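Side-chain contacts in Tv2483 (Treponema vincentii, PDB 6DET), which binds L-arginine with high selectivity as a solute-binding lipoprotein, probably delivering it to an ABC transporter for uptake: residues A[62-67]-A[252-257]; A[49-52]-A[58-61]; A[239-242]-A[246-249]; A[82-87]-A[101-106]; A[249-252]-A[257-260]. All blocks are in the same frame, centred on the assembly; numbering follows the deposited sequence.

Contact 1 of 5, residues A[62-67]-A[252-257]; sequences DIDIFT and RKWFGS
Lys253 and Trp254, neighbours near the C-terminal end of helix 246-255, both reach for a single carboxylate oxygen of Asp64 on helix 61-73. The lysine can be followed outward from its backbone. CB starts out toward helix 61-73, and CG lies anti to the backbone N (chi1 174°), from where the chain runs fully extended. CD passes Asp64 OD2 at 3.7 Å. CE comes close to the same oxygen and at the same time lies over one face of the neighbouring indole, offset toward its rim. NZ ends the chain in a salt bridge, 2.7 Å from Asp64 OD2, approaching on the syn side and close to the carboxylate plane. The indole arrives from another direction: Trp254 NE1 donates to Asp64 OD2 over 2.8 Å, nearly straight at 164°. The oxygen sits in the ring plane, whereas the nitrogen stands above the carboxylate plane. Asp62, two residues earlier, turns instead to Tyr119 and to the backbone N of Gly102. With two donors on one oxygen, one of them charged, Asp64 is probably held as the carboxylate, and the in-plane N-H bond would limit rotation of the indole at this surface junction of two helices.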
# COMPACT_ATOMS: atom_id res chain seq x y z
N ASP A 62 -7.47 5.75 -0.31
CA ASP A 62 -6.82 6.19 0.92
C ASP A 62 -7.06 7.67 1.15
O ASP A 62 -7.21 8.12 2.28
CB ASP A 62 -5.31 5.94 0.89
CG ASP A 62 -4.92 4.49 1.02
OD1 ASP A 62 -5.79 3.62 1.22
OD2 ASP A 62 -3.69 4.23 0.96
N ILE A 63 -7.12 8.43 0.06
CA ILE A 63 -7.33 9.87 0.17
C ILE A 63 -8.74 10.16 0.64
O ILE A 63 -8.96 11.04 1.49
CB ILE A 63 -7.05 10.53 -1.20
CG1 ILE A 63 -5.72 10.04 -1.79
CG2 ILE A 63 -7.10 12.02 -1.09
CD1 ILE A 63 -4.51 10.31 -0.95
N ASP A 64 -9.73 9.43 0.11
CA ASP A 64 -11.10 9.67 0.54
C ASP A 64 -11.25 9.33 2.02
O ASP A 64 -11.90 10.07 2.78
CB ASP A 64 -12.06 8.84 -0.30
CG ASP A 64 -12.34 9.46 -1.67
OD1 ASP A 64 -11.97 10.61 -1.90
OD2 ASP A 64 -12.96 8.77 -2.49
N ILE A 65 -10.61 8.24 2.46
CA ILE A 65 -10.68 7.85 3.87
C ILE A 65 -10.11 8.96 4.76
O ILE A 65 -10.75 9.41 5.72
CB ILE A 65 -9.95 6.51 4.11
CG1 ILE A 65 -10.69 5.34 3.44
CG2 ILE A 65 -9.82 6.23 5.61
CD1 ILE A 65 -9.93 4.03 3.40
N PHE A 66 -8.89 9.41 4.47
CA PHE A 66 -8.26 10.35 5.38
C PHE A 66 -8.87 11.74 5.27
O PHE A 66 -8.90 12.47 6.26
CB PHE A 66 -6.74 10.41 5.13
CG PHE A 66 -5.98 9.44 5.99
CD1 PHE A 66 -5.74 9.72 7.32
CD2 PHE A 66 -5.55 8.22 5.48
CE1 PHE A 66 -5.06 8.82 8.13
CE2 PHE A 66 -4.86 7.34 6.29
CZ PHE A 66 -4.62 7.62 7.60
N THR A 67 -9.39 12.11 4.10
CA THR A 67 -10.03 13.42 3.99
C THR A 67 -11.26 13.49 4.89
O THR A 67 -11.48 14.49 5.59
CB THR A 67 -10.42 13.69 2.53
OG1 THR A 67 -9.24 13.75 1.71
CG2 THR A 67 -11.17 15.01 2.41
N ARG A 252 -16.81 0.80 -2.81
CA ARG A 252 -17.63 0.52 -3.99
C ARG A 252 -17.31 1.50 -5.11
O ARG A 252 -17.22 1.12 -6.28
CB ARG A 252 -19.12 0.57 -3.62
CG ARG A 252 -19.54 -0.50 -2.60
CD ARG A 252 -21.05 -0.56 -2.37
NE ARG A 252 -21.38 -1.68 -1.50
CZ ARG A 252 -21.62 -1.58 -0.19
NH1 ARG A 252 -21.58 -0.40 0.41
NH2 ARG A 252 -21.90 -2.67 0.52
N LYS A 253 -17.08 2.76 -4.75
CA LYS A 253 -16.66 3.78 -5.73
C LYS A 253 -15.38 3.37 -6.44
O LYS A 253 -15.29 3.47 -7.67
CB LYS A 253 -16.47 5.11 -5.01
CG LYS A 253 -15.88 6.25 -5.85
CD LYS A 253 -15.48 7.41 -4.90
CE LYS A 253 -14.74 8.54 -5.59
NZ LYS A 253 -14.36 9.58 -4.59
N TRP A 254 -14.38 2.94 -5.68
CA TRP A 254 -13.04 2.76 -6.25
C TRP A 254 -12.78 1.34 -6.76
O TRP A 254 -11.97 1.16 -7.68
CB TRP A 254 -11.99 3.11 -5.20
CG TRP A 254 -11.90 4.58 -4.95
CD1 TRP A 254 -12.33 5.25 -3.84
CD2 TRP A 254 -11.38 5.57 -5.84
NE1 TRP A 254 -12.09 6.60 -3.99
CE2 TRP A 254 -11.51 6.82 -5.21
CE3 TRP A 254 -10.81 5.52 -7.11
CZ2 TRP A 254 -11.08 8.01 -5.81
CZ3 TRP A 254 -10.40 6.70 -7.71
CH2 TRP A 254 -10.54 7.92 -7.06
N PHE A 255 -13.45 0.33 -6.18
CA PHE A 255 -13.19 -1.07 -6.48
C PHE A 255 -14.38 -1.79 -7.11
O PHE A 255 -14.20 -2.89 -7.61
CB PHE A 255 -12.81 -1.84 -5.20
CG PHE A 255 -11.54 -1.36 -4.53
CD1 PHE A 255 -10.30 -1.58 -5.13
CD2 PHE A 255 -11.59 -0.71 -3.31
CE1 PHE A 255 -9.12 -1.11 -4.52
CE2 PHE A 255 -10.42 -0.28 -2.68
CZ PHE A 255 -9.19 -0.47 -3.30
N GLY A 256 -15.58 -1.22 -7.08
CA GLY A 256 -16.75 -1.87 -7.61
C GLY A 256 -17.48 -2.77 -6.61
O GLY A 256 -18.57 -3.25 -6.91
N SER A 257 -16.88 -3.00 -5.45
CA SER A 257 -17.50 -3.75 -4.34
C SER A 257 -16.90 -3.29 -3.03
O SER A 257 -15.91 -2.53 -3.00
CB SER A 257 -17.30 -5.26 -4.52
OG SER A 257 -15.94 -5.60 -4.32

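Contact 2 of 5, residues A[49-52]-A[58-61]; sequences LSFR and IVGY
A short antiparallel beta hairpin, strand 51-52 against strand 58-59, makes this contact, partly buried just ahead of helix 61-73. Phe51 and Val59 form its hydrogen-bonded pair: Phe51 N donates to Val59 O and Val59 N to Phe51 O, each over 2.9 Å. Their side chains share one face of the ribbon. With Phe51 CG set between the backbone N and the carbonyl carbon (chi1 67°), the ring leans across to the partner strand at Val59, and Val59 CG2 lies over one ring face in a CH-pi contact, 3.5 Å from Phe51 CZ and offset toward the rim. Arg52 and Ile58, the non-hydrogen-bonded pair, occupy the other face. There the arginine bends sharply at chi2 (-91°), which lays its guanidinium flat on the isoleucine: Ile58 CG1 sits over the centre of the group, 3.4 Å from Arg52 CZ. The polar rim of that guanidinium is employed as well, NE in a salt bridge with Asp44 and NH1 on the carbonyl of Asn56 in the hairpin loop. Toward the helix the two segments run on without bridges. Gly60 CA makes a C-H...O contact with Leu49 O, and Leu49 CD2 meets Tyr61 CB at 4.0 Å. Ser50 OG leaves the hairpin to bond Ser101 OG and the carbonyl of Ser43, both residues that also bond the bound arginine. Gly60, at the N-cap position, turns the second strand of the hairpin straight into helix 61-73.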
# COMPACT_ATOMS: atom_id res chain seq x y z
N LEU A 49 -5.46 3.80 -4.94
CA LEU A 49 -5.31 4.21 -3.54
C LEU A 49 -4.89 5.68 -3.39
O LEU A 49 -5.40 6.38 -2.50
CB LEU A 49 -4.26 3.33 -2.87
CG LEU A 49 -4.54 1.81 -2.80
CD1 LEU A 49 -3.41 1.12 -2.04
CD2 LEU A 49 -5.89 1.54 -2.15
N SER A 50 -3.96 6.16 -4.22
CA SER A 50 -3.43 7.52 -4.07
C SER A 50 -2.62 7.85 -5.31
O SER A 50 -1.43 7.52 -5.37
CB SER A 50 -2.54 7.68 -2.83
OG SER A 50 -1.50 6.72 -2.81
N PHE A 51 -3.27 8.49 -6.28
CA PHE A 51 -2.69 8.77 -7.59
C PHE A 51 -3.15 10.16 -8.04
O PHE A 51 -3.99 10.79 -7.39
CB PHE A 51 -3.07 7.69 -8.60
CG PHE A 51 -4.53 7.67 -8.94
CD1 PHE A 51 -5.43 6.99 -8.13
CD2 PHE A 51 -5.01 8.34 -10.05
CE1 PHE A 51 -6.79 6.99 -8.41
CE2 PHE A 51 -6.36 8.34 -10.35
CZ PHE A 51 -7.26 7.65 -9.53
N ARG A 52 -2.58 10.64 -9.15
CA ARG A 52 -2.92 11.97 -9.69
C ARG A 52 -3.99 11.85 -10.77
O ARG A 52 -3.82 11.11 -11.74
CB ARG A 52 -1.68 12.65 -10.29
CG ARG A 52 -0.54 12.87 -9.32
CD ARG A 52 -0.65 14.23 -8.64
NE ARG A 52 0.36 14.43 -7.61
CZ ARG A 52 0.37 15.47 -6.79
NH1 ARG A 52 -0.57 16.41 -6.91
NH2 ARG A 52 1.31 15.59 -5.86
N ILE A 58 -4.36 14.83 -6.03
CA ILE A 58 -4.21 13.50 -5.45
C ILE A 58 -5.59 12.98 -5.06
O ILE A 58 -6.32 13.64 -4.32
CB ILE A 58 -3.27 13.53 -4.23
CG1 ILE A 58 -1.90 14.09 -4.61
CG2 ILE A 58 -3.10 12.12 -3.67
CD1 ILE A 58 -0.95 14.26 -3.41
N VAL A 59 -5.93 11.78 -5.55
CA VAL A 59 -7.24 11.17 -5.34
C VAL A 59 -7.03 9.70 -5.04
O VAL A 59 -5.96 9.14 -5.30
CB VAL A 59 -8.16 11.33 -6.57
CG1 VAL A 59 -8.51 12.80 -6.79
CG2 VAL A 59 -7.50 10.75 -7.82
N GLY A 60 -8.06 9.08 -4.47
CA GLY A 60 -8.02 7.65 -4.33
C GLY A 60 -8.70 7.20 -3.06
O GLY A 60 -9.20 8.01 -2.28
N TYR A 61 -8.71 5.88 -2.89
CA TYR A 61 -9.39 5.26 -1.74
C TYR A 61 -8.80 5.77 -0.43
O TYR A 61 -9.54 6.13 0.48
CB TYR A 61 -9.25 3.76 -1.84
CG TYR A 61 -10.00 2.96 -0.81
CD1 TYR A 61 -11.39 3.05 -0.70
CD2 TYR A 61 -9.33 2.05 0.00
CE1 TYR A 61 -12.10 2.27 0.24
CE2 TYR A 61 -10.03 1.27 0.92
CZ TYR A 61 -11.41 1.39 1.02
OH TYR A 61 -12.14 0.63 1.91

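Contact 3 of 5, residues A[239-242]-A[246-249]; sequences AEMN and TIPN
Thr246 opens helix 246-255 against the end of helix 228-243, and the two segments belong to consecutive helices joined by a tight turn of only a few residues. At Thr246 the side chain lies beside the preceding helix end, with CB 3.4 Å from Met241 O. Its hydroxyl looks back into the connection, where OG1 is hydrogen-bonded to Asp244 OD1. Ile247 contributes the largest share of this segment. Its backbone N donates to Met241 O over 3.0 Å, at 161°, from above the carbonyl plane, thereby tying the first turn of the new helix to the last turn of the old. The side chain points the same way: with CG1 anti to the carbonyl carbon (chi1 -74°), CD1 comes to 3.7 Å from Met241 CB, the two side chains crossing at about a right angle. Because the methionine chain bends at chi3 (60°), its terminal CE also returns to Ile247 CG1, at 4.0 Å. Farther along, Met241 lies on Glu68 and Arg72 of helix 61-73, so this junction is packed against that helix. Pro248, next in sequence, presents its ring to Asn242, whose amide oxygen also accepts a hydrogen bond from Ser260 OG in the C-terminal loop. The proline meets that residue with two carbons: CD lies 3.6 Å from Asn242 OD1, and CG lies 3.6 Å from the backbone oxygen, Asn242 O.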
# COMPACT_ATOMS: atom_id res chain seq x y z
N ALA A 239 -13.70 3.35 12.70
CA ALA A 239 -14.77 2.41 13.02
C ALA A 239 -16.13 3.02 12.73
O ALA A 239 -17.00 2.37 12.14
CB ALA A 239 -14.66 1.97 14.48
N GLU A 240 -16.33 4.27 13.14
CA GLU A 240 -17.58 4.97 12.86
C GLU A 240 -17.82 5.05 11.36
O GLU A 240 -18.94 4.82 10.88
CB GLU A 240 -17.52 6.38 13.48
CG GLU A 240 -18.75 7.26 13.26
CD GLU A 240 -18.58 8.68 13.83
OE1 GLU A 240 -17.95 9.53 13.17
OE2 GLU A 240 -19.07 8.95 14.95
N MET A 241 -16.77 5.38 10.60
CA MET A 241 -16.89 5.55 9.16
C MET A 241 -17.14 4.22 8.45
O MET A 241 -17.67 4.21 7.34
CB MET A 241 -15.62 6.20 8.59
CG MET A 241 -15.47 7.65 8.96
SD MET A 241 -13.82 8.30 8.59
CE MET A 241 -13.75 8.04 6.84
N ASN A 242 -16.74 3.11 9.07
CA ASN A 242 -16.98 1.80 8.46
C ASN A 242 -18.38 1.32 8.77
O ASN A 242 -19.08 0.82 7.88
CB ASN A 242 -15.95 0.78 8.93
CG ASN A 242 -15.86 -0.41 8.01
OD1 ASN A 242 -15.52 -0.25 6.84
ND2 ASN A 242 -16.18 -1.59 8.51
N THR A 246 -19.76 4.75 5.18
CA THR A 246 -18.97 5.71 4.40
C THR A 246 -17.80 5.02 3.71
O THR A 246 -17.57 5.22 2.51
CB THR A 246 -18.47 6.84 5.31
OG1 THR A 246 -19.58 7.51 5.91
CG2 THR A 246 -17.68 7.86 4.50
N ILE A 247 -17.06 4.20 4.45
CA ILE A 247 -15.87 3.58 3.87
C ILE A 247 -16.30 2.48 2.90
O ILE A 247 -15.76 2.41 1.78
CB ILE A 247 -14.92 3.08 4.96
CG1 ILE A 247 -14.23 4.29 5.60
CG2 ILE A 247 -13.85 2.16 4.34
CD1 ILE A 247 -13.31 3.99 6.79
N PRO A 248 -17.25 1.61 3.26
CA PRO A 248 -17.76 0.64 2.26
C PRO A 248 -18.18 1.30 0.96
O PRO A 248 -17.95 0.74 -0.12
CB PRO A 248 -18.95 0.01 2.99
CG PRO A 248 -18.50 -0.01 4.44
CD PRO A 248 -17.79 1.32 4.60
N ASN A 249 -18.79 2.47 1.04
CA ASN A 249 -19.20 3.15 -0.18
C ASN A 249 -18.02 3.76 -0.91
O ASN A 249 -18.02 3.78 -2.14
CB ASN A 249 -20.27 4.18 0.14
CG ASN A 249 -21.64 3.55 0.32
OD1 ASN A 249 -21.86 2.42 -0.11
ND2 ASN A 249 -22.54 4.26 0.98

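Contact 4 of 5, residues A[82-87]-A[101-106]; sequences IQWAQK and SGFSVT. With ARG (arginine), chain B.
Trp84 and Phe103 meet beside the bound arginine, Trp84 CH2 coming to 3.9 Å from Phe103 CD1 at the edge of the phenyl ring. The indole also touches Ser101, with CZ3 near its CB, and serves the ligand twice. One face carries the ligand guanidinium, NH2 lying 3.3 Å above the plane and displaced toward the rim, while at the indole edge NE1 donates to the carboxylate oxygen OXT over 2.9 Å. The two ends of the ligand thus meet the same indole, one over a face and one at NE1. From the other segment, Ser101 O takes the ligand NH2 at 2.8 Å. The ligand amino nitrogen, N, is gripped by Gly102 O, at 2.7 Å, and by Ser104 OG, and Ser104 N donates to the ligand carboxylate oxygen O over 2.9 Å, almost straight at 173°. This is the amino-acid site of a family 3 solute-binding protein, in which the chain turning a corner at Ser101 and Gly102 offers backbone groups to the ligand; Arg109, Glu148, Asp193 and Ser43 add further bonds. Behind the tryptophan stands Lys87. Its CG takes the position between the backbone N and the carbonyl carbon (chi1 59°), and CD lies 3.5 Å above the centre of the indole, on the face opposite the ligand. CE continues to Phe103 CE1, at 3.9 Å, and NZ binds Trp84 O and the carbonyl of Asp150. Further out, Glu217 bonds Ser104 OG, and Arg109 makes a cation-pi contact with Phe103.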
# COMPACT_ATOMS: atom_id res chain seq x y z
N ILE A 82 5.91 11.53 -0.64
CA ILE A 82 7.19 11.09 -0.10
C ILE A 82 7.88 10.15 -1.07
O ILE A 82 7.28 9.57 -1.98
CB ILE A 82 7.05 10.41 1.26
CG1 ILE A 82 6.15 9.17 1.17
CG2 ILE A 82 6.48 11.42 2.30
CD1 ILE A 82 6.20 8.27 2.40
N GLN A 83 9.19 10.01 -0.84
CA GLN A 83 9.99 8.93 -1.42
C GLN A 83 9.78 7.69 -0.56
O GLN A 83 10.06 7.72 0.65
CB GLN A 83 11.47 9.32 -1.46
CG GLN A 83 12.38 8.28 -2.05
CD GLN A 83 12.09 8.04 -3.51
OE1 GLN A 83 11.47 7.04 -3.88
NE2 GLN A 83 12.52 8.97 -4.34
N TRP A 84 9.27 6.61 -1.14
CA TRP A 84 8.84 5.50 -0.31
C TRP A 84 9.98 4.98 0.55
O TRP A 84 9.76 4.55 1.69
CB TRP A 84 8.28 4.37 -1.19
CG TRP A 84 7.46 3.32 -0.44
CD1 TRP A 84 7.75 1.98 -0.32
CD2 TRP A 84 6.22 3.52 0.25
NE1 TRP A 84 6.78 1.35 0.41
CE2 TRP A 84 5.83 2.26 0.77
CE3 TRP A 84 5.41 4.63 0.48
CZ2 TRP A 84 4.67 2.09 1.52
CZ3 TRP A 84 4.23 4.46 1.23
CH2 TRP A 84 3.88 3.19 1.73
N ALA A 85 11.21 4.97 0.00
CA ALA A 85 12.35 4.41 0.72
C ALA A 85 12.70 5.21 1.96
O ALA A 85 13.38 4.69 2.85
CB ALA A 85 13.58 4.35 -0.20
N GLN A 86 12.24 6.46 2.04
CA GLN A 86 12.51 7.36 3.16
C GLN A 86 11.41 7.37 4.20
O GLN A 86 11.47 8.18 5.14
CB GLN A 86 12.69 8.80 2.64
CG GLN A 86 13.93 9.04 1.78
CD GLN A 86 15.18 8.54 2.46
OE1 GLN A 86 15.57 9.05 3.51
NE2 GLN A 86 15.81 7.52 1.89
N LYS A 87 10.39 6.52 4.05
CA LYS A 87 9.17 6.69 4.83
C LYS A 87 9.43 6.56 6.32
O LYS A 87 8.84 7.30 7.11
CB LYS A 87 8.09 5.68 4.35
CG LYS A 87 8.44 4.20 4.44
CD LYS A 87 7.35 3.35 3.79
CE LYS A 87 7.79 1.90 3.72
NZ LYS A 87 8.96 1.76 2.77
N SER A 101 -0.96 4.88 1.22
CA SER A 101 -0.53 4.39 -0.10
C SER A 101 -0.34 2.88 -0.15
O SER A 101 0.54 2.38 -0.85
CB SER A 101 0.76 5.10 -0.57
OG SER A 101 0.43 6.42 -0.78
N GLY A 102 -1.18 2.13 0.58
CA GLY A 102 -1.12 0.68 0.49
C GLY A 102 0.00 0.08 1.31
O GLY A 102 0.74 -0.78 0.83
N PHE A 103 0.15 0.54 2.55
CA PHE A 103 1.21 0.08 3.44
C PHE A 103 0.88 -1.31 3.99
O PHE A 103 -0.11 -1.47 4.73
CB PHE A 103 1.38 1.12 4.56
CG PHE A 103 2.57 0.87 5.47
CD1 PHE A 103 3.73 1.62 5.34
CD2 PHE A 103 2.51 -0.08 6.49
CE1 PHE A 103 4.81 1.39 6.17
CE2 PHE A 103 3.60 -0.31 7.31
CZ PHE A 103 4.74 0.44 7.15
N SER A 104 1.72 -2.30 3.69
CA SER A 104 1.51 -3.69 4.13
C SER A 104 2.00 -3.95 5.56
O SER A 104 3.09 -3.54 5.97
CB SER A 104 2.24 -4.62 3.18
OG SER A 104 1.71 -4.48 1.87
N VAL A 105 1.18 -4.67 6.33
CA VAL A 105 1.65 -5.24 7.58
C VAL A 105 2.65 -6.36 7.30
O VAL A 105 2.39 -7.25 6.48
CB VAL A 105 0.47 -5.77 8.41
CG1 VAL A 105 1.00 -6.39 9.70
CG2 VAL A 105 -0.51 -4.65 8.70
N THR A 106 3.80 -6.30 7.96
CA THR A 106 4.73 -7.42 8.02
C THR A 106 5.17 -7.59 9.46
O THR A 106 5.07 -6.66 10.28
CB THR A 106 5.99 -7.24 7.16
OG1 THR A 106 6.82 -6.24 7.77
CG2 THR A 106 5.65 -6.83 5.72
N ARG B . 2.47 -2.58 -0.07
CA ARG B . 3.71 -1.84 -0.40
C ARG B . 4.49 -1.56 0.88
O ARG B . 3.88 -1.60 1.96
CB ARG B . 3.40 -0.52 -1.11
CG ARG B . 2.78 -0.68 -2.49
CD ARG B . 2.39 0.65 -3.15
NE ARG B . 3.57 1.45 -3.41
CZ ARG B . 3.91 2.55 -2.74
NH1 ARG B . 5.05 3.15 -3.07
NH2 ARG B . 3.14 3.02 -1.76
OXT ARG B . 5.70 -1.28 0.82

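Contact 5 of 5, residues A[249-252]-A[257-260]; sequences NFSR and SNLS
Ser251 faces the backbone of Ser257 and Leu259, and its hydroxyl provides both hydrogen bonds across this contact. OG donates to Ser257 O over 2.7 Å, in the carbonyl plane and on a lone pair, and accepts from Leu259 N over 2.8 Å, almost straight at 171°. Its first torsion (chi1 179°) swings OG away from its own backbone N and out to the passing loop. One further bond shapes each side locally. Asn258 OD1 accepts from Ser260 N, two residues on, at 3.0 Å, an Asx turn across Leu259, whose N-H is the one bound by Ser251. On the helix, Arg252 NH1 donates to Asn249 OD1 over 2.9 Å with that oxygen close to the guanidinium plane, and the same nitrogen has a salt bridge to Glu245. Van der Waals packing completes the contact. Asn258 CB lies over one face of the Arg252 guanidinium, offset toward the rim and 3.8 Å from NH2, with the asparagine amide plane turned 58° from it. Leu259 CB sits 3.7 Å from Ser251 OG. A buried hydroxyl used both as donor and as acceptor would help hold the chain that leaves helix 246-255 as it folds back along the same helix, giving partners to one carbonyl and one N-H in a segment without regular secondary structure.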
# COMPACT_ATOMS: atom_id res chain seq x y z
N ASN A 249 -18.79 2.47 1.04
CA ASN A 249 -19.20 3.15 -0.18
C ASN A 249 -18.02 3.76 -0.91
O ASN A 249 -18.02 3.78 -2.14
CB ASN A 249 -20.27 4.18 0.14
CG ASN A 249 -21.64 3.55 0.32
OD1 ASN A 249 -21.86 2.42 -0.11
ND2 ASN A 249 -22.54 4.26 0.98
N PHE A 250 -17.00 4.24 -0.19
CA PHE A 250 -15.75 4.59 -0.87
C PHE A 250 -15.18 3.38 -1.60
O PHE A 250 -14.65 3.50 -2.70
CB PHE A 250 -14.68 5.10 0.12
CG PHE A 250 -14.93 6.49 0.73
CD1 PHE A 250 -15.65 7.48 0.08
CD2 PHE A 250 -14.38 6.79 1.98
CE1 PHE A 250 -15.82 8.74 0.66
CE2 PHE A 250 -14.56 8.03 2.56
CZ PHE A 250 -15.29 9.00 1.90
N SER A 251 -15.22 2.21 -0.96
CA SER A 251 -14.70 1.01 -1.60
C SER A 251 -15.48 0.68 -2.87
O SER A 251 -14.90 0.29 -3.89
CB SER A 251 -14.75 -0.15 -0.62
OG SER A 251 -14.27 -1.35 -1.22
N ARG A 252 -16.81 0.80 -2.81
CA ARG A 252 -17.63 0.52 -3.99
C ARG A 252 -17.31 1.50 -5.11
O ARG A 252 -17.22 1.12 -6.28
CB ARG A 252 -19.12 0.57 -3.62
CG ARG A 252 -19.54 -0.50 -2.60
CD ARG A 252 -21.05 -0.56 -2.37
NE ARG A 252 -21.38 -1.68 -1.50
CZ ARG A 252 -21.62 -1.58 -0.19
NH1 ARG A 252 -21.58 -0.40 0.41
NH2 ARG A 252 -21.90 -2.67 0.52
N SER A 257 -16.88 -3.00 -5.45
CA SER A 257 -17.50 -3.75 -4.34
C SER A 257 -16.90 -3.29 -3.03
O SER A 257 -15.91 -2.53 -3.00
CB SER A 257 -17.30 -5.26 -4.52
OG SER A 257 -15.94 -5.60 -4.32
N ASN A 258 -17.50 -3.76 -1.93
CA ASN A 258 -17.04 -3.39 -0.59
C ASN A 258 -15.96 -4.36 -0.15
O ASN A 258 -16.25 -5.51 0.22
CB ASN A 258 -18.20 -3.40 0.41
CG ASN A 258 -17.73 -3.17 1.81
OD1 ASN A 258 -16.63 -2.67 2.04
ND2 ASN A 258 -18.57 -3.55 2.77
N LEU A 259 -14.71 -3.88 -0.14
CA LEU A 259 -13.55 -4.66 0.27
C LEU A 259 -13.09 -4.32 1.68
O LEU A 259 -12.06 -4.84 2.12
CB LEU A 259 -12.39 -4.45 -0.71
CG LEU A 259 -12.63 -4.80 -2.17
CD1 LEU A 259 -11.36 -4.59 -2.98
CD2 LEU A 259 -13.13 -6.25 -2.32
N SER A 260 -13.80 -3.45 2.39
CA SER A 260 -13.29 -2.97 3.68
C SER A 260 -13.35 -4.09 4.71
O SER A 260 -14.38 -4.76 4.84
CB SER A 260 -14.12 -1.78 4.16
OG SER A 260 -13.67 -1.36 5.43

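How the contacts relate
Contacts 1, 3 and 5 share helix 246-255. The centres of contacts 1 and 5 lie about 7 Å apart, those of 3 and 5 about 9 Å, and Asn242 OD1 in contact 3 lies 2.6 Å from Ser260 OG in contact 5. Contact 2 leads into helix 61-73, used by contact 1; Trp254 CZ2 approaches Gly60 CA to 3.4 Å. Only contact 4 holds the bound arginine. Contact 2 adjoins it, Ser50 OG lying 2.8 Å from Ser101 OG and the Leu49 side chain about 6 Å from the ligand. Contacts 3 and 5 stay clear of contact 4, their nearest atoms being about 13 and 12 Å from it.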